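PDB 3RH9: succinate-semialdehyde dehydrogenase (NAD(P)(+)) from Marinobacter aquaeolei, which probably oxidises succinate semialdehyde to succinate with NAD+ or NADP+ as electron acceptor, as a member of the aldehyde dehydrogenase family. Local coordinates for residues K42-M46 with L209-K213; L95-K101 with W157-I161; A126-H130 with T142-R146; P147-L153 with G175-K181; K251-L255 with F472-E476. One frame throughout, in Å; residues are numbered along the deposited sequence.

Interaction 1: K42-M46 with L209-K213; sequences KVPSM and LVMGK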
# COMPACT_ATOMS: atom_id res chain seq x y z
N LYS A 42 -23.93 25.62 13.79
CA LYS A 42 -23.87 25.90 12.36
C LYS A 42 -22.42 26.15 11.93
O LYS A 42 -21.83 27.19 12.24
CB LYS A 42 -24.75 27.09 12.02
CG LYS A 42 -26.24 26.83 12.16
CD LYS A 42 -27.05 28.11 11.90
CE LYS A 42 -28.28 27.87 11.01
NZ LYS A 42 -29.35 27.07 11.66
N VAL A 43 -21.85 25.19 11.20
CA VAL A 43 -20.46 25.25 10.78
C VAL A 43 -20.30 25.74 9.35
O VAL A 43 -21.07 25.38 8.46
CB VAL A 43 -19.82 23.85 10.89
CG1 VAL A 43 -18.31 23.95 10.74
CG2 VAL A 43 -20.17 23.22 12.22
N PRO A 44 -19.28 26.58 9.11
CA PRO A 44 -18.92 27.10 7.79
C PRO A 44 -18.65 26.01 6.76
O PRO A 44 -17.90 25.07 7.02
CB PRO A 44 -17.63 27.87 8.06
CG PRO A 44 -17.74 28.27 9.50
CD PRO A 44 -18.48 27.17 10.19
N SER A 45 -19.26 26.17 5.59
CA SER A 45 -19.11 25.24 4.50
C SER A 45 -18.00 25.75 3.57
O SER A 45 -18.25 26.47 2.59
CB SER A 45 -20.44 25.11 3.76
OG SER A 45 -20.45 23.99 2.89
N MSE A 46 -16.77 25.38 3.89
CA MSE A 46 -15.59 25.93 3.22
C MSE A 46 -15.48 25.54 1.76
O MSE A 46 -15.78 24.41 1.38
CB MSE A 46 -14.32 25.57 3.99
CG MSE A 46 -14.37 26.03 5.44
SE MSE A 46 -13.04 25.24 6.65
CE MSE A 46 -14.31 24.79 8.08
N LEU A 209 -7.43 22.22 9.33
CA LEU A 209 -8.78 21.71 9.40
C LEU A 209 -9.66 22.30 8.30
O LEU A 209 -9.76 23.50 8.15
CB LEU A 209 -9.36 22.00 10.79
CG LEU A 209 -10.83 21.65 11.07
CD1 LEU A 209 -11.18 20.23 10.60
CD2 LEU A 209 -11.17 21.85 12.56
N VAL A 210 -10.28 21.43 7.51
CA VAL A 210 -11.23 21.86 6.50
C VAL A 210 -12.55 21.13 6.73
O VAL A 210 -12.57 19.99 7.18
CB VAL A 210 -10.70 21.58 5.12
CG1 VAL A 210 -9.50 22.47 4.83
CG2 VAL A 210 -10.30 20.13 5.02
N MSE A 211 -13.66 21.82 6.46
CA MSE A 211 -14.98 21.24 6.66
C MSE A 211 -15.94 21.75 5.63
O MSE A 211 -15.76 22.83 5.09
CB MSE A 211 -15.53 21.62 8.01
CG MSE A 211 -14.44 21.81 9.01
SE MSE A 211 -15.10 22.11 10.78
CE MSE A 211 -14.61 20.39 11.53
N GLY A 212 -16.96 20.95 5.37
CA GLY A 212 -18.00 21.31 4.43
C GLY A 212 -18.35 20.16 3.52
O GLY A 212 -18.29 19.00 3.91
N LYS A 213 -18.71 20.50 2.29
CA LYS A 213 -19.26 19.54 1.34
C LYS A 213 -18.20 18.53 0.92
O LYS A 213 -17.10 18.92 0.54
CB LYS A 213 -19.82 20.30 0.13
CG LYS A 213 -20.74 19.49 -0.75
CD LYS A 213 -21.42 20.37 -1.81
CE LYS A 213 -22.16 19.54 -2.86
NZ LYS A 213 -23.30 18.73 -2.29
O HOH W 1 -18.33 23.07 1.29

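Interaction 2: L95-K101 with W157-I161; sequences LCMEHGK and WNFPI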
# COMPACT_ATOMS: atom_id res chain seq x y z
N LEU A 95 -18.48 15.38 22.08
CA LEU A 95 -18.56 14.16 21.32
C LEU A 95 -19.95 13.57 21.52
O LEU A 95 -20.67 13.24 20.57
CB LEU A 95 -17.50 13.19 21.79
CG LEU A 95 -17.11 12.11 20.78
CD1 LEU A 95 -15.69 11.63 21.03
CD2 LEU A 95 -18.09 10.94 20.82
N CYS A 96 -20.33 13.45 22.79
CA CYS A 96 -21.60 12.89 23.17
C CYS A 96 -22.76 13.54 22.43
O CYS A 96 -23.65 12.86 21.90
CB CYS A 96 -21.80 13.06 24.67
SG CYS A 96 -23.39 12.49 25.24
N MSE A 97 -22.75 14.87 22.40
CA MSE A 97 -23.91 15.58 21.90
C MSE A 97 -24.08 15.47 20.39
O MSE A 97 -25.21 15.47 19.90
CB MSE A 97 -23.89 17.03 22.33
CG MSE A 97 -24.36 17.20 23.77
SE MSE A 97 -23.85 18.92 24.53
CE MSE A 97 -24.69 18.73 26.30
N GLU A 98 -22.97 15.38 19.66
CA GLU A 98 -23.06 15.35 18.20
C GLU A 98 -23.16 13.93 17.63
O GLU A 98 -23.75 13.72 16.58
CB GLU A 98 -21.91 16.13 17.56
CG GLU A 98 -20.56 15.50 17.75
CD GLU A 98 -19.45 16.31 17.10
OE1 GLU A 98 -19.76 17.29 16.37
OE2 GLU A 98 -18.26 15.98 17.32
N HIS A 99 -22.59 12.97 18.35
CA HIS A 99 -22.63 11.57 17.96
C HIS A 99 -23.82 10.82 18.55
O HIS A 99 -24.51 10.11 17.84
CB HIS A 99 -21.33 10.88 18.39
CG HIS A 99 -21.26 9.43 18.04
ND1 HIS A 99 -21.60 8.43 18.93
CD2 HIS A 99 -20.86 8.80 16.90
CE1 HIS A 99 -21.42 7.25 18.36
NE2 HIS A 99 -20.97 7.45 17.13
N GLY A 100 -24.05 10.98 19.84
CA GLY A 100 -25.15 10.30 20.51
C GLY A 100 -24.62 9.38 21.58
O GLY A 100 -25.28 9.11 22.58
N LYS A 101 -23.41 8.88 21.36
CA LYS A 101 -22.70 8.07 22.34
C LYS A 101 -22.79 8.66 23.76
O LYS A 101 -22.75 9.87 23.94
CB LYS A 101 -21.23 8.00 21.89
CG LYS A 101 -20.44 6.82 22.39
CD LYS A 101 -18.99 6.93 21.90
CE LYS A 101 -18.96 7.29 20.41
NZ LYS A 101 -17.68 6.94 19.74
N TRP A 157 -17.77 9.64 11.11
CA TRP A 157 -18.35 10.05 12.37
C TRP A 157 -18.27 8.97 13.45
O TRP A 157 -18.52 9.28 14.61
CB TRP A 157 -19.79 10.52 12.18
CG TRP A 157 -20.62 9.55 11.39
CD1 TRP A 157 -20.98 9.66 10.09
CD2 TRP A 157 -21.16 8.32 11.86
NE1 TRP A 157 -21.72 8.57 9.71
CE2 TRP A 157 -21.85 7.73 10.78
CE3 TRP A 157 -21.15 7.66 13.10
CZ2 TRP A 157 -22.51 6.51 10.90
CZ3 TRP A 157 -21.80 6.45 13.21
CH2 TRP A 157 -22.48 5.89 12.11
N ASN A 158 -17.93 7.72 13.09
CA ASN A 158 -18.00 6.62 14.07
C ASN A 158 -17.11 6.88 15.28
O ASN A 158 -17.47 6.53 16.41
CB ASN A 158 -17.65 5.23 13.53
CG ASN A 158 -17.74 5.11 12.04
OD1 ASN A 158 -18.53 5.79 11.38
ND2 ASN A 158 -16.93 4.21 11.49
N PHE A 159 -15.93 7.44 15.04
CA PHE A 159 -15.06 7.82 16.15
C PHE A 159 -14.52 9.21 15.92
O PHE A 159 -13.42 9.38 15.38
CB PHE A 159 -13.92 6.82 16.31
CG PHE A 159 -14.35 5.53 16.91
CD1 PHE A 159 -14.56 4.42 16.11
CD2 PHE A 159 -14.56 5.42 18.28
CE1 PHE A 159 -14.96 3.21 16.66
CE2 PHE A 159 -14.97 4.21 18.84
CZ PHE A 159 -15.17 3.10 18.02
N PRO A 160 -15.30 10.22 16.32
CA PRO A 160 -14.94 11.62 16.04
C PRO A 160 -13.57 12.01 16.60
O PRO A 160 -12.94 12.91 16.04
CB PRO A 160 -16.07 12.40 16.71
CG PRO A 160 -17.22 11.42 16.78
CD PRO A 160 -16.58 10.10 17.03
N ILE A 161 -13.10 11.36 17.66
CA ILE A 161 -11.74 11.61 18.14
C ILE A 161 -10.78 10.42 18.00
O ILE A 161 -9.60 10.60 17.83
CB ILE A 161 -11.70 12.14 19.58
CG1 ILE A 161 -10.48 13.04 19.77
CG2 ILE A 161 -11.64 11.01 20.58
CD1 ILE A 161 -10.47 14.30 18.90

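Interaction 3: A126-H130 with T142-R146; sequences ALDSH and TVHYR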
# COMPACT_ATOMS: atom_id res chain seq x y z
N ALA A 126 11.66 4.40 15.81
CA ALA A 126 11.53 3.36 14.80
C ALA A 126 11.80 3.88 13.38
O ALA A 126 12.18 3.10 12.51
CB ALA A 126 10.16 2.75 14.89
N LEU A 127 11.61 5.18 13.14
CA LEU A 127 11.76 5.76 11.81
C LEU A 127 13.17 6.29 11.54
O LEU A 127 13.41 6.98 10.54
CB LEU A 127 10.74 6.88 11.58
CG LEU A 127 9.28 6.42 11.61
CD1 LEU A 127 8.31 7.59 11.67
CD2 LEU A 127 9.00 5.52 10.42
N ASP A 128 14.10 5.97 12.44
CA ASP A 128 15.49 6.38 12.26
C ASP A 128 16.07 5.72 11.03
O ASP A 128 15.86 4.53 10.80
CB ASP A 128 16.33 5.98 13.49
CG ASP A 128 16.10 6.90 14.68
OD1 ASP A 128 15.43 7.95 14.51
OD2 ASP A 128 16.61 6.58 15.78
N SER A 129 16.83 6.47 10.23
CA SER A 129 17.52 5.84 9.12
C SER A 129 18.48 4.75 9.64
O SER A 129 18.92 4.79 10.79
CB SER A 129 18.27 6.87 8.28
OG SER A 129 19.36 7.40 9.00
N HIS A 130 18.80 3.78 8.80
CA HIS A 130 19.70 2.73 9.22
C HIS A 130 20.59 2.23 8.07
O HIS A 130 20.18 2.18 6.91
CB HIS A 130 18.92 1.57 9.84
CG HIS A 130 18.13 0.77 8.85
ND1 HIS A 130 18.51 -0.49 8.43
CD2 HIS A 130 16.95 1.04 8.22
CE1 HIS A 130 17.61 -0.96 7.58
NE2 HIS A 130 16.66 -0.05 7.43
N THR A 142 22.51 3.11 2.94
CA THR A 142 21.68 3.63 4.00
C THR A 142 20.23 3.76 3.57
O THR A 142 19.93 4.19 2.45
CB THR A 142 22.21 4.97 4.53
OG1 THR A 142 23.54 4.78 5.04
CG2 THR A 142 21.34 5.48 5.66
N VAL A 143 19.33 3.37 4.46
CA VAL A 143 17.91 3.47 4.21
C VAL A 143 17.28 4.55 5.08
O VAL A 143 17.35 4.50 6.30
CB VAL A 143 17.22 2.11 4.46
CG1 VAL A 143 15.72 2.27 4.43
CG2 VAL A 143 17.67 1.09 3.43
N HIS A 144 16.66 5.53 4.44
CA HIS A 144 16.00 6.62 5.15
C HIS A 144 14.49 6.50 5.02
O HIS A 144 13.97 5.95 4.06
CB HIS A 144 16.42 7.96 4.57
CG HIS A 144 17.85 8.30 4.80
ND1 HIS A 144 18.86 7.92 3.94
CD2 HIS A 144 18.46 9.00 5.79
CE1 HIS A 144 20.02 8.36 4.38
NE2 HIS A 144 19.80 9.03 5.51
N TYR A 145 13.78 7.03 5.99
CA TYR A 145 12.33 7.09 5.88
C TYR A 145 11.89 8.56 5.85
O TYR A 145 11.75 9.19 6.89
CB TYR A 145 11.70 6.28 7.02
CG TYR A 145 12.19 4.86 7.01
CD1 TYR A 145 11.68 3.94 6.11
CD2 TYR A 145 13.19 4.44 7.87
CE1 TYR A 145 12.14 2.63 6.07
CE2 TYR A 145 13.67 3.14 7.84
CZ TYR A 145 13.14 2.24 6.93
OH TYR A 145 13.59 0.94 6.90
N ARG A 146 11.73 9.11 4.65
CA ARG A 146 11.33 10.52 4.47
C ARG A 146 9.82 10.70 4.63
O ARG A 146 9.04 9.78 4.37
CB ARG A 146 11.70 11.04 3.06
CG ARG A 146 13.04 10.63 2.52
CD ARG A 146 14.15 11.30 3.26
NE ARG A 146 15.45 10.98 2.69
CZ ARG A 146 16.60 11.28 3.27
NH1 ARG A 146 16.61 11.90 4.44
NH2 ARG A 146 17.75 10.95 2.69
O HOH W 2 15.11 7.94 8.45

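Interaction 4: P147-L153 with G175-K181; sequences PVGVTGL and GCPSVIK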
# COMPACT_ATOMS: atom_id res chain seq x y z
N PRO A 147 9.40 11.90 5.03
CA PRO A 147 7.98 12.21 5.05
C PRO A 147 7.37 12.03 3.67
O PRO A 147 7.98 12.52 2.72
CB PRO A 147 7.96 13.70 5.41
CG PRO A 147 9.24 13.93 6.13
CD PRO A 147 10.24 12.97 5.57
N VAL A 148 6.21 11.38 3.52
CA VAL A 148 5.63 11.27 2.18
C VAL A 148 5.33 12.65 1.62
O VAL A 148 5.33 12.86 0.42
CB VAL A 148 4.33 10.37 2.08
CG1 VAL A 148 4.68 8.90 2.12
CG2 VAL A 148 3.26 10.75 3.13
N GLY A 149 5.07 13.59 2.51
CA GLY A 149 4.72 14.92 2.06
C GLY A 149 3.45 15.27 2.77
O GLY A 149 3.12 14.63 3.76
N VAL A 150 2.74 16.27 2.26
CA VAL A 150 1.48 16.70 2.86
C VAL A 150 0.38 15.65 2.67
O VAL A 150 0.07 15.23 1.54
CB VAL A 150 1.03 18.08 2.30
CG1 VAL A 150 -0.34 18.44 2.82
CG2 VAL A 150 2.03 19.15 2.67
N THR A 151 -0.23 15.21 3.77
CA THR A 151 -1.27 14.20 3.66
C THR A 151 -2.66 14.75 3.95
O THR A 151 -2.82 15.71 4.66
CB THR A 151 -0.99 13.01 4.60
OG1 THR A 151 -0.91 13.48 5.96
CG2 THR A 151 0.31 12.37 4.23
N GLY A 152 -3.66 14.11 3.37
CA GLY A 152 -5.03 14.41 3.69
C GLY A 152 -5.57 13.34 4.60
O GLY A 152 -5.61 12.17 4.23
N LEU A 153 -5.98 13.73 5.80
CA LEU A 153 -6.56 12.81 6.76
C LEU A 153 -8.10 12.92 6.77
O LEU A 153 -8.66 13.96 7.20
CB LEU A 153 -5.99 13.09 8.15
CG LEU A 153 -4.46 13.10 8.27
CD1 LEU A 153 -4.04 12.92 9.70
CD2 LEU A 153 -3.88 12.01 7.43
N GLY A 175 6.75 13.49 10.40
CA GLY A 175 7.05 14.83 9.95
C GLY A 175 6.15 15.26 8.81
O GLY A 175 6.51 16.13 8.02
N CYS A 176 4.97 14.65 8.72
CA CYS A 176 4.03 14.96 7.63
C CYS A 176 3.02 16.00 8.03
O CYS A 176 2.18 15.75 8.88
CB CYS A 176 3.29 13.69 7.19
SG CYS A 176 4.27 12.67 6.08
N PRO A 177 3.09 17.19 7.41
CA PRO A 177 2.02 18.16 7.60
C PRO A 177 0.72 17.58 7.04
O PRO A 177 0.74 16.84 6.06
CB PRO A 177 2.48 19.37 6.76
CG PRO A 177 3.95 19.17 6.53
CD PRO A 177 4.14 17.68 6.49
N SER A 178 -0.40 17.88 7.67
CA SER A 178 -1.63 17.25 7.26
C SER A 178 -2.78 18.24 7.09
O SER A 178 -2.81 19.30 7.71
CB SER A 178 -2.01 16.14 8.24
OG SER A 178 -1.91 16.58 9.58
N VAL A 179 -3.71 17.88 6.22
CA VAL A 179 -4.93 18.63 6.03
C VAL A 179 -6.04 17.71 6.50
O VAL A 179 -6.12 16.57 6.04
CB VAL A 179 -5.11 18.96 4.56
CG1 VAL A 179 -6.48 19.55 4.32
CG2 VAL A 179 -4.03 19.90 4.10
N ILE A 180 -6.87 18.17 7.43
CA ILE A 180 -7.80 17.27 8.11
C ILE A 180 -9.29 17.51 7.83
O ILE A 180 -9.76 18.64 7.98
CB ILE A 180 -7.58 17.28 9.63
CG1 ILE A 180 -6.19 16.70 9.94
CG2 ILE A 180 -8.70 16.48 10.33
CD1 ILE A 180 -5.87 16.53 11.41
N LYS A 181 -10.00 16.44 7.46
CA LYS A 181 -11.41 16.55 7.10
C LYS A 181 -12.32 15.58 7.86
O LYS A 181 -12.36 14.39 7.55
CB LYS A 181 -11.58 16.32 5.59
CG LYS A 181 -12.89 16.85 5.02
CD LYS A 181 -14.07 16.09 5.55
CE LYS A 181 -15.27 16.21 4.64
NZ LYS A 181 -15.20 17.51 3.92

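Interaction 5: K251-L255 with F472-E476; sequences KKLAL and FEFVE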
# COMPACT_ATOMS: atom_id res chain seq x y z
N LYS A 251 -1.52 7.81 -6.22
CA LYS A 251 -1.32 8.28 -4.87
C LYS A 251 -1.17 7.12 -3.90
O LYS A 251 -1.81 6.08 -4.03
CB LYS A 251 -2.47 9.19 -4.44
CG LYS A 251 -2.31 10.65 -4.82
CD LYS A 251 -3.07 11.53 -3.84
CE LYS A 251 -3.84 12.66 -4.52
NZ LYS A 251 -3.05 13.86 -4.71
N LYS A 252 -0.33 7.31 -2.90
CA LYS A 252 -0.27 6.38 -1.79
C LYS A 252 -1.54 6.50 -0.94
O LYS A 252 -1.90 7.59 -0.51
CB LYS A 252 0.99 6.66 -0.96
CG LYS A 252 1.10 5.82 0.28
CD LYS A 252 2.54 5.75 0.77
CE LYS A 252 2.64 4.80 1.93
NZ LYS A 252 4.01 4.71 2.43
N LEU A 253 -2.23 5.39 -0.72
CA LEU A 253 -3.46 5.40 0.09
C LEU A 253 -3.40 4.45 1.29
O LEU A 253 -2.89 3.34 1.19
CB LEU A 253 -4.68 5.05 -0.75
CG LEU A 253 -4.89 5.79 -2.07
CD1 LEU A 253 -5.99 5.09 -2.92
CD2 LEU A 253 -5.23 7.24 -1.82
N ALA A 254 -3.90 4.91 2.43
CA ALA A 254 -4.23 4.00 3.53
C ALA A 254 -5.74 4.00 3.65
O ALA A 254 -6.36 5.06 3.73
CB ALA A 254 -3.59 4.44 4.84
N LEU A 255 -6.32 2.80 3.65
CA LEU A 255 -7.77 2.66 3.60
C LEU A 255 -8.28 1.73 4.67
O LEU A 255 -7.92 0.55 4.73
CB LEU A 255 -8.22 2.15 2.23
CG LEU A 255 -7.93 3.00 1.00
CD1 LEU A 255 -8.52 2.34 -0.24
CD2 LEU A 255 -8.48 4.38 1.19
N PHE A 472 4.98 3.43 10.08
CA PHE A 472 5.58 3.51 8.74
C PHE A 472 4.61 3.88 7.62
O PHE A 472 4.97 3.84 6.45
CB PHE A 472 6.31 2.20 8.38
CG PHE A 472 7.65 2.08 9.02
CD1 PHE A 472 7.77 1.61 10.31
CD2 PHE A 472 8.80 2.44 8.34
CE1 PHE A 472 9.00 1.51 10.91
CE2 PHE A 472 10.04 2.34 8.94
CZ PHE A 472 10.13 1.88 10.22
N GLU A 473 3.38 4.22 7.96
CA GLU A 473 2.39 4.55 6.95
C GLU A 473 2.74 5.83 6.21
O GLU A 473 2.70 5.88 4.98
CB GLU A 473 1.01 4.68 7.58
CG GLU A 473 0.38 3.34 7.97
CD GLU A 473 -0.52 2.79 6.87
OE1 GLU A 473 -0.03 2.62 5.71
OE2 GLU A 473 -1.71 2.54 7.17
N PHE A 474 3.07 6.88 6.95
CA PHE A 474 3.29 8.18 6.34
C PHE A 474 4.72 8.50 5.94
O PHE A 474 5.09 9.66 5.85
CB PHE A 474 2.76 9.28 7.25
CG PHE A 474 1.29 9.17 7.48
CD1 PHE A 474 0.81 8.52 8.61
CD2 PHE A 474 0.40 9.66 6.55
CE1 PHE A 474 -0.54 8.41 8.81
CE2 PHE A 474 -0.96 9.54 6.75
CZ PHE A 474 -1.43 8.91 7.88
N VAL A 475 5.53 7.47 5.68
CA VAL A 475 6.88 7.71 5.21
C VAL A 475 7.17 7.01 3.88
O VAL A 475 6.55 6.00 3.55
CB VAL A 475 7.91 7.29 6.25
CG1 VAL A 475 7.88 8.26 7.40
CG2 VAL A 475 7.62 5.87 6.74
N GLU A 476 8.08 7.60 3.10
CA GLU A 476 8.60 6.97 1.88
C GLU A 476 10.00 6.45 2.17
O GLU A 476 10.86 7.21 2.61
CB GLU A 476 8.68 7.98 0.74
CG GLU A 476 7.36 8.43 0.14
CD GLU A 476 6.73 7.34 -0.72
OE1 GLU A 476 7.15 6.17 -0.57
OE2 GLU A 476 5.81 7.66 -1.52
O HOH W 3 5.94 4.32 0.50

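Interaction 1: K42-M46 with L209-K213
Met-46 and Met-211, both present as selenomethionine, make the single direct hydrogen bond of this contact through their backbones. Met-46 N gives its hydrogen to Met-211 O at 3.0 Å, from 16° out of the carbonyl plane and with a moderately bent N-H...O angle of 144°. A second polar link passes through a water, which lies 2.8 Å from Ser-45 OG, donates to Met-46 O and accepts from Lys-213 N, also 2.8 Å away. The serine hydroxyl suits this spot because its short arm, with OG anti to the backbone N (chi1 -166°), ends beside the water.

Two parts of the fold meet here: the end of strand 39-44, which pairs with strand 28-32 in a small antiparallel sheet, and the loop leaving strand 207-209 of the Rossmann-like sheet. Lys-213 is the N-cap residue of helix 214-223, so the water reaches the very start of that helix. Gly-212 has backbone angles suited to glycine, and with no side chain it lets Ser-45 come within 4.1 Å, measured CA to CA.

The apolar contacts are made by two long, flexible selenomethionines and a compact valine. Met-46 SE lies over the loop backbone, 3.8 Å from Val-210 CA. Val-43 CG1 meets Met-211 SE at 3.7 Å, the two side chains crossing at about a right angle; Met-211 also packs on Ile-191 of helix 188-197.

Interaction 2: L95-K101 with W157-I161
Leu-95 lays its branched end across the ring of Pro-160, the two side chains crossing at about a right angle, with Leu-95 CG 4.1 Å from Pro-160 CG. Its CD1 branch reaches on to Ile-161 CG2, also at 4.1 Å, so one leucine on helix 88-99 covers two successive residues of the loop. The rigid proline gives it a compact apolar surface to rest on.

One turn later, His-99 approaches the loop with CD2 3.3 Å from Trp-157 O and, at the indole edge near its plane, 4.0 Å from Trp-157 CE3. The imidazole is fixed by its own chain: Lys-101 N donates to His-99 ND1 at 3.1 Å from 17° out of the ring plane. Gly-100, with positive phi just after the helix, makes the turn that brings Lys-101 back.

Trp-157 to Pro-160 form the W-N-F-P part of a signature loop of aldehyde dehydrogenases, whose asparagine generally helps form the oxyanion hole. Asn-158 has its side chain about 7 Å from that of Glu-256, the predicted active-site residue, as expected if it plays that part here.

Lys-101 bends at chi3 (-46°), which takes its amine over the rim of one His-99 face and close to the loop. NZ makes a weak hydrogen bond to Asn-158 O at 3.4 Å and a salt bridge to Glu-109, whose other carboxylate oxygen accepts from Ile-161 N.

Interaction 3: A126-H130 with T142-R146
Tyr-145 runs out along the 126-130 loop, beginning with CB, which lies 4.4 Å from Leu-127 CD2. With CG anti to the carbonyl carbon (chi1 -57°), the ring turns one edge to the loop backbone: CD2 is 3.7 Å from Leu-127 O, and CE2 is 3.9 Å from Asp-128 O, both oxygens lying near the ring plane. CE2 also meets His-130 CD2, the two side chains crossing at a slant. At the tip, Tyr-145 OH sits at the edge of the imidazole, 3.3 Å from His-130 NE2, in a weak hydrogen bond. Its stronger partner is Glu-469 of the second subunit, so the ring edge faces the loop, while the hydroxyl is shared between His-130 and the neighbouring chain.

Strands 130-131, 140-147 and 475-482 make the three-stranded antiparallel sheet that, in this family, takes part in oligomerisation. His-130 and Val-143 are a hydrogen-bonded pair in it, with Val-143 N to His-130 O at 2.9 Å and nearly straight (175°). Before this pairing starts, a water spans the wider gap, donating to Leu-127 O and accepting from Tyr-145 N. Ser-129, small enough to fit against a neighbouring ring, brings CB beside His-144 CD2.

Interaction 4: P147-L153 with G175-K181
Lys-181 N donates to Leu-153 O at 2.8 Å in an almost straight bond (174°), the last rung of a parallel ladder. Before it, Val-179 uses both its N-H and its carbonyl: Val-179 N gives to Thr-151 O at 2.8 Å and Val-179 O takes from Leu-153 N. Thr-151 N to Pro-177 O, 3.0 Å, opens the series; proline fits there because the rung needs its carbonyl alone. Between the rungs, Ser-178 CA adds a CA-H...O contact to Thr-151 O at 3.2 Å.

Side chains alternate between the faces. On one, Leu-153 CB rests on Ile-180 CG1 at 4.0 Å, while Leu-153 CG sits against the CB of the smaller Ser-178. Thr-151 shares this face, its OG1 held between N and carbonyl carbon (chi1 58°) and hence close to Ser-178 CB. On the other, Gly-152 carries no side chain, and Val-179 CG2 reaches instead to Val-150 CG1 at 4.2 Å. Ahead of the ladder, where Pro-147 and Cys-176 are somewhat farther apart than the paired residues, Cys-176 points toward 147-149: its SG, a large, polarisable atom in a buried place, touches Val-148 CG2 at 3.7 Å and Pro-147 CB.

The strands, 22° from parallel, are the two arms of a beta-alpha-beta unit of the Rossmann-like sheet. The connecting helix 162-174, ended by a Schellman motif at Gly-175, packs on the face of Leu-153 and Ile-180. Helix 48-61 covers the face of Val-179, and strands 229-233 and 207-209 continue the sheet outward from the pair.

Interaction 5: K251-L255 with F472-E476
Phe-472 brings only its carbonyl near Lys-252, with O 4.2 Å from NZ; its ring turns away to meet Tyr-145 edge to face. Glu-473 does more. Its carbonyl oxygen accepts a hydrogen bond from Lys-252 NZ at 3.1 Å, the amine standing 33° out of the carbonyl plane. Its side chain bends at chi2 (-93°), swinging the carboxylate toward the strand so that OE2 lies 3.5 Å from Ala-254 CB. The small methyl of alanine allows the carboxylate this close approach.

Phe-474 packs its ring against helix 162-174. Val-475 contributes only its carbonyl: its O takes a weak second hydrogen bond from Lys-252 NZ, also 3.1 Å. Glu-476 completes the set indirectly. Its OE1 is 4.6 Å from Lys-252 NZ, beyond a salt bridge, and a water accepts from NZ at 2.8 Å and appears to link on to OE1, where the modelled distance is too short to be exact. The carboxylate has its ion pair elsewhere, with Arg-464 of the second subunit.

Two carbonyls, one of them weakly, and a water thus hold the ammonium group. Lysine suits the place because its chain, with CG anti to the backbone N (chi1 176°) and extended beyond, can span the gap between two backbones whose nearest CA atoms, Ala-254 and Glu-473, are 7.5 Å apart. The negative charge of Glu-476 probably helps to steady the amine.

Strand 252-256 runs between strands 229-233 and 461-462 in the Rossmann-like sheet, whereas residues 472-476 lead from helix 467-471 into strand 475-482 of the three-stranded sheet.

From the N terminus, interaction 1 opens at residues 42-46 and closes at 209-213, so interactions 2, 3 and 4 all fall within its span. Interaction 2 in turn encloses interaction 3, whose short loop closes at 142-146. Interaction 4 starts directly afterwards and crosses interaction 2, because 157-161 falls, along the chain, between its two segments. Interaction 5 follows in series and brings the C-terminal part back: Glu-476 and Phe-474 make backbone hydrogen bonds with Arg-146 and Val-148, joining the three-stranded sheet to the Rossmann-like one. Interaction 1 ties the small N-terminal sheet to the latter, meeting interaction 4 at Val-210 and Ile-180. Interactions 3, 4 and 5 all touch the second subunit.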